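Local coordinates for transferrin binding protein B (Actinobacillus suis, PDB 3PQU) that probably captures host transferrin at the bacterial outer membrane as a surface lipoprotein receptor for iron acquisition, at residues 436-441 with 468-473; 124-129 with 152-157; 161-166 with 333-338; 373-378 with 393-398. All coordinates share one frame; numbering follows the deposited sequence.

Interaction 1 of 4, residues 436-441 with 468-473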
# COMPACT_ATOMS: atom_id res chain seq x y z
N ASN A 436 -19.51 -14.80 -27.06
CA ASN A 436 -18.94 -13.77 -27.94
C ASN A 436 -19.43 -12.35 -27.63
O ASN A 436 -20.63 -12.08 -27.65
CB ASN A 436 -19.21 -14.10 -29.41
CG ASN A 436 -17.95 -14.49 -30.15
OD1 ASN A 436 -16.83 -14.55 -29.44
ND2 ASN A 436 -17.97 -14.73 -31.36
N TYR A 437 -18.49 -11.45 -27.36
CA TYR A 437 -18.82 -10.06 -27.05
C TYR A 437 -17.88 -9.07 -27.73
O TYR A 437 -16.75 -9.41 -28.07
CB TYR A 437 -18.83 -9.84 -25.53
CG TYR A 437 -19.84 -10.70 -24.81
CD1 TYR A 437 -21.09 -10.20 -24.46
CD2 TYR A 437 -19.55 -12.02 -24.48
CE1 TYR A 437 -22.02 -10.99 -23.81
CE2 TYR A 437 -20.48 -12.82 -23.83
CZ TYR A 437 -21.71 -12.29 -23.50
OH TYR A 437 -22.63 -13.08 -22.85
N LYS A 438 -18.36 -7.84 -27.93
CA LYS A 438 -17.55 -6.79 -28.53
C LYS A 438 -17.10 -5.76 -27.49
O LYS A 438 -17.87 -5.40 -26.59
CB LYS A 438 -18.32 -6.10 -29.65
CG LYS A 438 -17.50 -5.11 -30.47
CD LYS A 438 -16.48 -5.83 -31.35
CE LYS A 438 -15.79 -4.87 -32.30
NZ LYS A 438 -14.99 -5.59 -33.34
N TYR A 439 -15.87 -5.28 -27.62
CA TYR A 439 -15.34 -4.25 -26.73
C TYR A 439 -14.76 -3.11 -27.56
O TYR A 439 -13.95 -3.33 -28.45
CB TYR A 439 -14.22 -4.82 -25.85
CG TYR A 439 -14.68 -5.75 -24.74
CD1 TYR A 439 -14.61 -5.35 -23.40
CD2 TYR A 439 -15.14 -7.03 -25.01
CE1 TYR A 439 -15.01 -6.19 -22.38
CE2 TYR A 439 -15.54 -7.88 -23.99
CZ TYR A 439 -15.47 -7.45 -22.67
OH TYR A 439 -15.87 -8.28 -21.64
N VAL A 440 -15.18 -1.88 -27.27
CA VAL A 440 -14.60 -0.72 -27.93
C VAL A 440 -14.08 0.31 -26.94
O VAL A 440 -14.69 0.55 -25.90
CB VAL A 440 -15.59 -0.04 -28.91
CG1 VAL A 440 -16.28 -1.08 -29.81
CG2 VAL A 440 -16.62 0.77 -28.15
N GLY A 441 -12.94 0.91 -27.27
CA GLY A 441 -12.34 1.94 -26.45
C GLY A 441 -11.34 2.75 -27.26
O GLY A 441 -11.47 2.89 -28.49
N GLU A 468 -10.90 -1.97 -30.77
CA GLU A 468 -12.04 -2.87 -30.88
C GLU A 468 -11.58 -4.29 -30.62
O GLU A 468 -10.58 -4.75 -31.17
CB GLU A 468 -12.66 -2.78 -32.28
CG GLU A 468 -13.03 -1.36 -32.69
CD GLU A 468 -13.72 -1.30 -34.04
OE1 GLU A 468 -13.79 -2.35 -34.73
OE2 GLU A 468 -14.19 -0.20 -34.42
N PHE A 469 -12.31 -4.99 -29.76
CA PHE A 469 -11.93 -6.35 -29.39
C PHE A 469 -13.10 -7.29 -29.55
O PHE A 469 -14.22 -6.98 -29.14
CB PHE A 469 -11.40 -6.39 -27.96
CG PHE A 469 -10.05 -5.74 -27.79
CD1 PHE A 469 -8.89 -6.50 -27.74
CD2 PHE A 469 -9.95 -4.36 -27.69
CE1 PHE A 469 -7.65 -5.90 -27.60
CE2 PHE A 469 -8.71 -3.75 -27.55
CZ PHE A 469 -7.56 -4.52 -27.50
N ASP A 470 -12.85 -8.43 -30.18
CA ASP A 470 -13.81 -9.51 -30.13
C ASP A 470 -13.33 -10.43 -29.02
O ASP A 470 -12.19 -10.91 -29.05
CB ASP A 470 -13.90 -10.24 -31.47
CG ASP A 470 -14.43 -9.36 -32.58
OD1 ASP A 470 -13.82 -9.35 -33.67
OD2 ASP A 470 -15.44 -8.66 -32.36
N VAL A 471 -14.19 -10.64 -28.04
CA VAL A 471 -13.85 -11.50 -26.92
C VAL A 471 -14.72 -12.75 -26.92
O VAL A 471 -15.95 -12.66 -26.86
CB VAL A 471 -13.99 -10.75 -25.58
CG1 VAL A 471 -13.80 -11.71 -24.41
CG2 VAL A 471 -12.96 -9.62 -25.50
N ASN A 472 -14.09 -13.91 -27.03
CA ASN A 472 -14.81 -15.18 -27.04
C ASN A 472 -14.51 -15.96 -25.77
O ASN A 472 -13.48 -16.64 -25.68
CB ASN A 472 -14.42 -16.01 -28.26
CG ASN A 472 -15.38 -17.17 -28.51
OD1 ASN A 472 -15.77 -17.89 -27.59
ND2 ASN A 472 -15.76 -17.35 -29.78
N PHE A 473 -15.40 -15.85 -24.80
CA PHE A 473 -15.21 -16.52 -23.52
C PHE A 473 -15.33 -18.04 -23.67
O PHE A 473 -14.76 -18.79 -22.88
CB PHE A 473 -16.20 -15.99 -22.47
CG PHE A 473 -15.95 -14.57 -22.06
CD1 PHE A 473 -14.83 -14.24 -21.29
CD2 PHE A 473 -16.83 -13.55 -22.42
CE1 PHE A 473 -14.60 -12.92 -20.89
CE2 PHE A 473 -16.60 -12.23 -22.03
CZ PHE A 473 -15.48 -11.91 -21.26

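Interaction 2 of 4, residues 124-129 with 152-157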
# COMPACT_ATOMS: atom_id res chain seq x y z
N GLY A 124 7.44 -2.01 14.45
CA GLY A 124 7.73 -2.05 15.88
C GLY A 124 8.06 -0.67 16.39
O GLY A 124 7.19 0.19 16.59
N TYR A 125 9.35 -0.43 16.61
CA TYR A 125 9.77 0.79 17.27
C TYR A 125 11.21 1.13 16.91
O TYR A 125 11.99 0.27 16.47
CB TYR A 125 9.61 0.65 18.79
CG TYR A 125 10.22 -0.63 19.34
CD1 TYR A 125 11.60 -0.77 19.47
CD2 TYR A 125 9.41 -1.70 19.72
CE1 TYR A 125 12.18 -1.97 19.96
CE2 TYR A 125 9.97 -2.90 20.22
CZ TYR A 125 11.36 -3.01 20.34
OH TYR A 125 11.92 -4.18 20.82
N VAL A 126 11.52 2.40 17.06
CA VAL A 126 12.87 2.90 16.89
C VAL A 126 13.00 4.01 17.92
O VAL A 126 12.12 4.86 18.04
CB VAL A 126 13.08 3.39 15.45
CG1 VAL A 126 11.87 4.22 14.98
CG2 VAL A 126 14.38 4.15 15.32
N PHE A 127 14.07 3.98 18.71
CA PHE A 127 14.12 4.91 19.83
C PHE A 127 15.51 5.14 20.41
O PHE A 127 16.43 4.34 20.21
CB PHE A 127 13.17 4.42 20.93
CG PHE A 127 13.71 3.25 21.73
CD1 PHE A 127 14.36 3.45 22.94
CD2 PHE A 127 13.57 1.94 21.26
CE1 PHE A 127 14.88 2.37 23.67
CE2 PHE A 127 14.07 0.86 21.97
CZ PHE A 127 14.73 1.07 23.18
N ASP A 128 15.63 6.26 21.12
CA ASP A 128 16.80 6.59 21.92
C ASP A 128 16.41 6.28 23.36
O ASP A 128 15.39 6.76 23.85
CB ASP A 128 17.15 8.08 21.73
CG ASP A 128 18.42 8.51 22.48
OD1 ASP A 128 18.70 7.96 23.56
OD2 ASP A 128 19.12 9.42 22.02
N GLU A 129 17.18 5.45 24.04
CA GLU A 129 16.82 5.04 25.40
C GLU A 129 16.71 6.22 26.36
O GLU A 129 15.92 6.19 27.30
CB GLU A 129 17.86 4.07 25.95
CG GLU A 129 17.63 3.65 27.38
CD GLU A 129 18.67 2.64 27.85
OE1 GLU A 129 18.92 1.65 27.13
OE2 GLU A 129 19.25 2.83 28.95
N TYR A 152 9.57 6.26 18.21
CA TYR A 152 8.35 6.08 17.43
C TYR A 152 7.89 4.64 17.43
O TYR A 152 8.69 3.70 17.51
CB TYR A 152 8.62 6.51 15.99
CG TYR A 152 9.10 7.93 15.86
CD1 TYR A 152 8.23 8.96 15.50
CD2 TYR A 152 10.43 8.25 16.11
CE1 TYR A 152 8.69 10.28 15.39
CE2 TYR A 152 10.89 9.56 16.01
CZ TYR A 152 10.02 10.56 15.65
OH TYR A 152 10.49 11.85 15.55
N ILE A 153 6.58 4.46 17.32
CA ILE A 153 6.00 3.15 17.02
C ILE A 153 5.58 3.23 15.56
O ILE A 153 5.05 4.25 15.14
CB ILE A 153 4.78 2.89 17.90
CG1 ILE A 153 5.15 3.03 19.40
CG2 ILE A 153 4.17 1.52 17.58
CD1 ILE A 153 6.31 2.13 19.90
N TYR A 154 5.80 2.19 14.77
CA TYR A 154 5.47 2.30 13.36
C TYR A 154 5.27 0.94 12.69
O TYR A 154 5.65 -0.09 13.24
CB TYR A 154 6.58 3.06 12.61
CG TYR A 154 7.77 2.17 12.29
CD1 TYR A 154 7.96 1.64 11.00
CD2 TYR A 154 8.68 1.80 13.27
CE1 TYR A 154 9.04 0.80 10.71
CE2 TYR A 154 9.76 0.97 12.99
CZ TYR A 154 9.93 0.47 11.71
OH TYR A 154 10.99 -0.35 11.43
N TYR A 155 4.72 0.98 11.49
CA TYR A 155 4.90 -0.11 10.54
C TYR A 155 5.13 0.50 9.17
O TYR A 155 4.67 1.60 8.87
CB TYR A 155 3.70 -1.11 10.54
CG TYR A 155 2.48 -0.66 9.73
CD1 TYR A 155 2.39 -0.92 8.36
CD2 TYR A 155 1.42 0.02 10.34
CE1 TYR A 155 1.27 -0.51 7.62
CE2 TYR A 155 0.31 0.43 9.61
CZ TYR A 155 0.24 0.16 8.24
OH TYR A 155 -0.86 0.56 7.50
N LEU A 156 5.84 -0.23 8.32
CA LEU A 156 6.05 0.22 6.95
C LEU A 156 6.18 -0.98 6.04
O LEU A 156 6.95 -1.89 6.32
CB LEU A 156 7.32 1.06 6.87
CG LEU A 156 7.72 1.56 5.49
CD1 LEU A 156 6.63 2.48 4.93
CD2 LEU A 156 9.05 2.28 5.56
N GLY A 157 5.44 -0.98 4.94
CA GLY A 157 5.49 -2.09 4.02
C GLY A 157 5.85 -1.64 2.63
O GLY A 157 5.76 -0.45 2.30

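Interaction 3 of 4, residues 161-166 with 333-338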
# COMPACT_ATOMS: atom_id res chain seq x y z
N SER A 161 0.24 -5.87 -2.17
CA SER A 161 0.06 -7.09 -2.95
C SER A 161 -0.90 -6.95 -4.13
O SER A 161 -1.97 -6.35 -4.02
CB SER A 161 -0.36 -8.22 -2.02
OG SER A 161 0.52 -8.28 -0.91
N LYS A 162 -0.50 -7.49 -5.28
CA LYS A 162 -1.37 -7.46 -6.44
C LYS A 162 -2.07 -8.80 -6.71
O LYS A 162 -2.96 -8.89 -7.55
CB LYS A 162 -0.59 -7.00 -7.68
CG LYS A 162 -0.06 -5.57 -7.57
CD LYS A 162 0.29 -5.01 -8.94
CE LYS A 162 0.51 -3.50 -8.89
NZ LYS A 162 1.84 -3.13 -8.37
N GLU A 163 -1.64 -9.84 -5.99
CA GLU A 163 -2.23 -11.16 -6.08
C GLU A 163 -2.45 -11.70 -4.67
O GLU A 163 -1.62 -11.48 -3.80
CB GLU A 163 -1.29 -12.11 -6.84
CG GLU A 163 -0.94 -11.62 -8.22
CD GLU A 163 -0.74 -12.75 -9.21
OE1 GLU A 163 0.06 -12.58 -10.16
OE2 GLU A 163 -1.38 -13.81 -9.03
N LEU A 164 -3.56 -12.41 -4.46
CA LEU A 164 -3.86 -12.95 -3.13
C LEU A 164 -3.98 -14.46 -3.20
O LEU A 164 -4.40 -15.00 -4.21
CB LEU A 164 -5.14 -12.32 -2.54
CG LEU A 164 -5.21 -10.80 -2.33
CD1 LEU A 164 -6.58 -10.34 -1.80
CD2 LEU A 164 -4.11 -10.32 -1.39
N PRO A 165 -3.58 -15.16 -2.12
CA PRO A 165 -3.73 -16.62 -2.12
C PRO A 165 -5.20 -17.02 -2.15
O PRO A 165 -6.06 -16.25 -1.75
CB PRO A 165 -3.10 -17.03 -0.79
CG PRO A 165 -2.20 -15.88 -0.39
CD PRO A 165 -2.92 -14.66 -0.90
N LYS A 166 -5.47 -18.21 -2.67
CA LYS A 166 -6.80 -18.81 -2.64
C LYS A 166 -6.90 -19.67 -1.39
O LYS A 166 -5.90 -20.22 -0.93
CB LYS A 166 -6.99 -19.69 -3.88
CG LYS A 166 -6.77 -18.99 -5.20
CD LYS A 166 -7.98 -18.16 -5.57
CE LYS A 166 -9.20 -19.04 -5.78
NZ LYS A 166 -10.44 -18.23 -6.00
N THR A 333 -2.37 -18.33 -6.41
CA THR A 333 -2.89 -16.99 -6.17
C THR A 333 -3.81 -16.56 -7.28
O THR A 333 -3.80 -17.11 -8.38
CB THR A 333 -1.76 -15.97 -6.01
OG1 THR A 333 -0.97 -15.94 -7.20
CG2 THR A 333 -0.87 -16.34 -4.83
N GLU A 334 -4.63 -15.56 -6.99
CA GLU A 334 -5.48 -14.96 -8.00
C GLU A 334 -5.22 -13.46 -8.02
O GLU A 334 -5.23 -12.79 -6.98
CB GLU A 334 -6.95 -15.26 -7.69
CG GLU A 334 -7.92 -14.56 -8.61
CD GLU A 334 -9.32 -15.10 -8.49
OE1 GLU A 334 -9.49 -16.32 -8.26
OE2 GLU A 334 -10.27 -14.31 -8.62
N ARG A 335 -4.95 -12.94 -9.21
CA ARG A 335 -4.58 -11.54 -9.35
C ARG A 335 -5.76 -10.61 -9.07
O ARG A 335 -6.86 -10.87 -9.56
CB ARG A 335 -4.01 -11.28 -10.74
CG ARG A 335 -3.35 -9.94 -10.86
CD ARG A 335 -2.39 -9.90 -12.05
NE ARG A 335 -1.62 -8.66 -12.01
CZ ARG A 335 -0.41 -8.54 -11.45
NH1 ARG A 335 0.18 -9.59 -10.90
NH2 ARG A 335 0.20 -7.36 -11.46
N ILE A 336 -5.55 -9.56 -8.28
CA ILE A 336 -6.61 -8.59 -7.99
C ILE A 336 -6.41 -7.22 -8.62
O ILE A 336 -7.37 -6.49 -8.86
CB ILE A 336 -6.82 -8.38 -6.48
CG1 ILE A 336 -5.51 -8.01 -5.78
CG2 ILE A 336 -7.46 -9.60 -5.85
CD1 ILE A 336 -5.74 -7.45 -4.36
N ILE A 337 -5.16 -6.87 -8.89
CA ILE A 337 -4.81 -5.52 -9.31
C ILE A 337 -3.79 -5.51 -10.44
O ILE A 337 -2.85 -6.30 -10.46
CB ILE A 337 -4.21 -4.71 -8.13
CG1 ILE A 337 -5.24 -4.54 -7.01
CG2 ILE A 337 -3.73 -3.35 -8.59
CD1 ILE A 337 -4.64 -3.91 -5.70
N ASP A 338 -4.00 -4.62 -11.40
CA ASP A 338 -2.95 -4.23 -12.33
C ASP A 338 -2.65 -2.75 -12.08
O ASP A 338 -3.58 -1.95 -11.92
CB ASP A 338 -3.37 -4.44 -13.79
CG ASP A 338 -3.43 -5.91 -14.19
OD1 ASP A 338 -2.53 -6.67 -13.80
OD2 ASP A 338 -4.37 -6.31 -14.91
O HOH W 1 -2.85 -15.70 -11.15

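Interaction 4 of 4, residues 373-378 with 393-398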
# COMPACT_ATOMS: atom_id res chain seq x y z
N VAL A 373 -14.90 15.61 -14.97
CA VAL A 373 -16.14 15.89 -15.67
C VAL A 373 -16.07 15.51 -17.14
O VAL A 373 -17.09 15.25 -17.77
CB VAL A 373 -16.55 17.38 -15.53
CG1 VAL A 373 -16.70 17.76 -14.06
CG2 VAL A 373 -15.52 18.29 -16.21
N ASN A 374 -14.85 15.47 -17.69
CA ASN A 374 -14.66 15.19 -19.12
C ASN A 374 -14.46 13.72 -19.44
O ASN A 374 -14.34 12.88 -18.54
CB ASN A 374 -13.47 16.00 -19.64
CG ASN A 374 -13.73 17.49 -19.60
OD1 ASN A 374 -14.84 17.95 -19.86
ND2 ASN A 374 -12.69 18.26 -19.28
N PHE A 375 -14.42 13.40 -20.73
CA PHE A 375 -14.14 12.04 -21.18
C PHE A 375 -12.78 11.58 -20.68
O PHE A 375 -12.65 10.50 -20.12
CB PHE A 375 -14.19 11.94 -22.71
CG PHE A 375 -13.76 10.60 -23.23
CD1 PHE A 375 -14.59 9.50 -23.12
CD2 PHE A 375 -12.52 10.45 -23.83
CE1 PHE A 375 -14.20 8.27 -23.60
CE2 PHE A 375 -12.12 9.21 -24.32
CZ PHE A 375 -12.96 8.12 -24.21
N LYS A 376 -11.76 12.40 -20.91
CA LYS A 376 -10.48 12.22 -20.25
C LYS A 376 -10.11 13.54 -19.59
O LYS A 376 -10.48 14.61 -20.09
CB LYS A 376 -9.40 11.72 -21.23
CG LYS A 376 -8.80 12.76 -22.15
CD LYS A 376 -7.77 12.10 -23.07
CE LYS A 376 -6.95 13.12 -23.86
NZ LYS A 376 -6.09 12.45 -24.87
N ASN A 377 -9.40 13.47 -18.47
CA ASN A 377 -9.18 14.65 -17.64
C ASN A 377 -7.72 14.80 -17.25
O ASN A 377 -7.05 13.83 -16.93
CB ASN A 377 -10.06 14.57 -16.39
CG ASN A 377 -11.53 14.44 -16.73
OD1 ASN A 377 -12.22 15.44 -16.92
ND2 ASN A 377 -12.01 13.20 -16.84
N SER A 378 -7.23 16.04 -17.28
CA SER A 378 -5.86 16.32 -16.89
C SER A 378 -5.78 16.80 -15.44
O SER A 378 -6.58 17.62 -15.00
CB SER A 378 -5.24 17.35 -17.82
OG SER A 378 -3.93 17.68 -17.40
N CYS A 393 -7.87 8.47 -18.76
CA CYS A 393 -9.05 8.07 -19.52
C CYS A 393 -9.62 6.79 -18.88
O CYS A 393 -8.85 6.04 -18.28
CB CYS A 393 -8.63 7.77 -20.95
SG CYS A 393 -9.97 7.81 -22.14
N CYS A 394 -10.93 6.54 -18.97
CA CYS A 394 -11.93 7.45 -19.52
C CYS A 394 -13.15 7.46 -18.61
O CYS A 394 -13.31 6.59 -17.75
CB CYS A 394 -12.42 6.97 -20.89
SG CYS A 394 -11.18 6.19 -21.92
N SER A 395 -14.04 8.42 -18.83
CA SER A 395 -15.22 8.59 -17.98
C SER A 395 -16.18 7.40 -18.07
O SER A 395 -16.98 7.19 -17.16
CB SER A 395 -15.96 9.87 -18.35
OG SER A 395 -16.45 9.79 -19.67
N ASN A 396 -16.12 6.64 -19.16
CA ASN A 396 -16.95 5.45 -19.28
C ASN A 396 -16.32 4.18 -18.69
O ASN A 396 -16.94 3.12 -18.69
CB ASN A 396 -17.37 5.20 -20.73
CG ASN A 396 -16.19 4.85 -21.62
OD1 ASN A 396 -15.04 5.12 -21.29
ND2 ASN A 396 -16.49 4.25 -22.77
N LEU A 397 -15.09 4.29 -18.20
CA LEU A 397 -14.41 3.16 -17.58
C LEU A 397 -14.42 3.32 -16.05
O LEU A 397 -13.79 4.21 -15.51
CB LEU A 397 -12.98 2.99 -18.12
CG LEU A 397 -12.91 2.70 -19.63
CD1 LEU A 397 -11.48 2.68 -20.14
CD2 LEU A 397 -13.59 1.39 -19.96
N GLU A 398 -15.17 2.45 -15.39
CA GLU A 398 -15.42 2.57 -13.96
C GLU A 398 -14.42 1.80 -13.10
O GLU A 398 -14.19 2.16 -11.95
CB GLU A 398 -16.82 2.01 -13.65
CG GLU A 398 -17.50 2.65 -12.47
CD GLU A 398 -18.03 4.04 -12.80
OE1 GLU A 398 -18.29 4.30 -14.00
OE2 GLU A 398 -18.20 4.85 -11.87

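Interaction 1 of 4, residues 436-441 with 468-473
Lys-438 reaches across to the neighbouring strand and sets its ammonium between two carboxylates, those of Asp-470 and Glu-468. CG starts anti to the backbone N, and the chain then bends at chi2 (71°), which carries the amine over the partner strand. NZ donates to Asp-470 OD2 at 3.3 Å. It meets that oxygen from above the carboxylate plane. The second salt bridge, from Lys-438 NZ to Glu-468 OE1, is long at 3.7 Å. The methylenes also take part, with Lys-438 CE resting on Glu-468 CB at 3.8 Å. One cation thus spans two acids on the same strand and probably offsets their mutual repulsion.

The backbones beneath run antiparallel, with their directions 160° apart. Tyr-437 with Val-471 and Tyr-439 with Phe-469 are the hydrogen-bonded pairs. Val-471 N to Tyr-437 O is the straightest of these bonds, at 2.8 Å. The strands belong to the C-lobe beta barrel. Tyr-439, Phe-469 and Val-471 share the face opposite the charges, and all three touch Leu-545 of strand 544-551.

On that face, Val-471 CG2 presses against the Tyr-439 ring, 3.4 Å from CD2. The Tyr-439 hydroxyl comes to the edge of the Phe-473 ring, with OH 3.7 Å from CZ, and is hydrogen-bonded to Ala-542 O. Tyr-437 CD2 meets the same ring edge, 3.7 Å from Phe-473 CD2. The planes of Tyr-437 and Phe-473 are turned 60° from each other. Val-471 CG1 lies over one face of Phe-473, offset toward its rim.

Interaction 2 of 4, residues 124-129 with 152-157
The Tyr-154 ring turns one face to the backbone of Gly-124, whose N lies 4.0 Å above the ring plane, toward the rim. The Tyr-152 ring is met at its edge by Val-126 O, and elsewhere it stacks with His-90. CG of Tyr-154 stands between its own backbone N and carbonyl carbon (chi1 80°). This leans the ring toward the partner strand and over Gly-124. The glycine has no side chain on that face. Its backbone angles would also jam a beta carbon against the preceding carbonyl oxygen.

Backbone bonds hold the same residues together. Gly-124 N donates to Tyr-154 O at 2.9 Å, and Tyr-154 N returns a bond to Gly-124 O at 3.0 Å. The chain turns a corner at Gly-124. Val-126 and Tyr-152 form the next hydrogen-bonded pair, with Tyr-152 N 2.9 Å from Val-126 O.

These are antiparallel neighbours in the five-stranded sheet of the N-lobe handle. Strand 150-157 is its middle member. Tyr-125 and Ile-153 point to the other face. Tyr-125 touches Asp-177 and Ile-153 touches Thr-179, both of strand 170-183, so this face packs against the N-lobe barrel.

Between these two, Ile-153 CD1 lies 3.8 Å from Tyr-125 CB. Ile-153 CG2 comes within 3.4 Å of Gly-124 O. Tyr-125 CA makes a CA-H...O contact with Tyr-152 O at 3.1 Å. On the glycine side, Val-126 lies beside Tyr-152, pointing the same way, though Val-126 has a second conformer.

Interaction 3 of 4, residues 161-166 with 333-338
Segments 161-166 and 333-338 pair antiparallel, with Leu-164 and Glu-334 joined by two backbone bonds and Lys-162 O taking both Ile-336 N (2.8 Å) and Ile-337 N (3.3 Å). Two successive N-H groups on one carbonyl are the mark of a classic beta bulge.

Glu-163 is gripped at both oxygens. Thr-333 OG1 donates to Glu-163 OE2 at 2.8 Å, from above the carboxylate plane. A water bridges the same OE2 to Thr-333 O. Arg-335 NH1 makes a salt bridge to Glu-163 OE1 at 3.1 Å, on its anti side and tilted from the carboxylate plane. The oxygen lies in the guanidinium plane, yet the two flat groups stand 85° apart.

The pairing joins the lobes. Strand 163-165, which follows the handle strand 150-157 in the chain, adds to the sheet of the C-lobe handle through strand 333-343.

Arg-335 NE makes a second salt bridge, to Asp-338 OD1 at 2.8 Å. Asp-338 also meets Arg-425. One guanidinium face carries Lys-162 CB. On the other face of the sheet, Leu-164 packs on Ile-336 CD1. Lys-166 folds back at chi2 and chi3, bringing Lys-166 NZ into a salt bridge with Glu-334 OE1 at 3.1 Å. Thr-428 N binds the other oxygen, OE2.

Interaction 4 of 4, residues 373-378 with 393-398
Phe-375 lays its ring against the disulfide between the adjacent residues Cys-393 and Cys-394. Its CG is anti to the backbone N (chi1 173°), which brings the ring against the cystine. Cys-394 CB sits over the ring face, 3.8 Å from the Phe-375 centroid, as a CH-pi contact. Both sulfurs come in obliquely. Cys-393 SG is 3.4 Å from Phe-375 CE2, and Cys-394 SG is 3.5 Å from Phe-375 CZ.

One backbone hydrogen bond crosses the contact. Ser-395 N donates to Phe-375 O at 2.8 Å, and Cys-394 CA touches the same oxygen. Cys-394 also begins a type I turn that ends at Leu-397. Around Phe-375, Asn-377 OD1 accepts from Asn-374 N at 2.7 Å, and Asn-377 ND2 bonds back to Asn-374 O.

The site lies where strands 376-383 and 386-393 of the C-lobe handle meet their flanking loops. Phe-402 and Thr-442 also touch the disulfide, Thr-442 from strand 436-448 of the C-lobe barrel.

A vicinal disulfide closes an eight-membered ring, here with a cis peptide between the cysteines. Such a ring is stiff, and its carbon and sulfur atoms probably give the phenyl group a fixed, polarisable surface to pack on, mainly through dispersion.

Interactions 2, 3, 1 and 4 sample both lobes and the junction between them. Interaction 2 lies in the N-lobe. Its centre is about 51 Å from that of interaction 1, and the two lie on opposite sides of the chain's centre. Interaction 3 falls between these two, about 29 Å from interaction 2 and 24 Å from interaction 1, centre to centre. Its first segment begins a few residues after 152-157. Interactions 3 and 4 reach the same C-lobe handle sheet, with nearest atoms about 11 Å apart. Interactions 4 and 1 approach within about 5 Å without touching. Strand 436-448 connects them, pairing in interaction 1 and meeting the disulfide of interaction 4 through Thr-442.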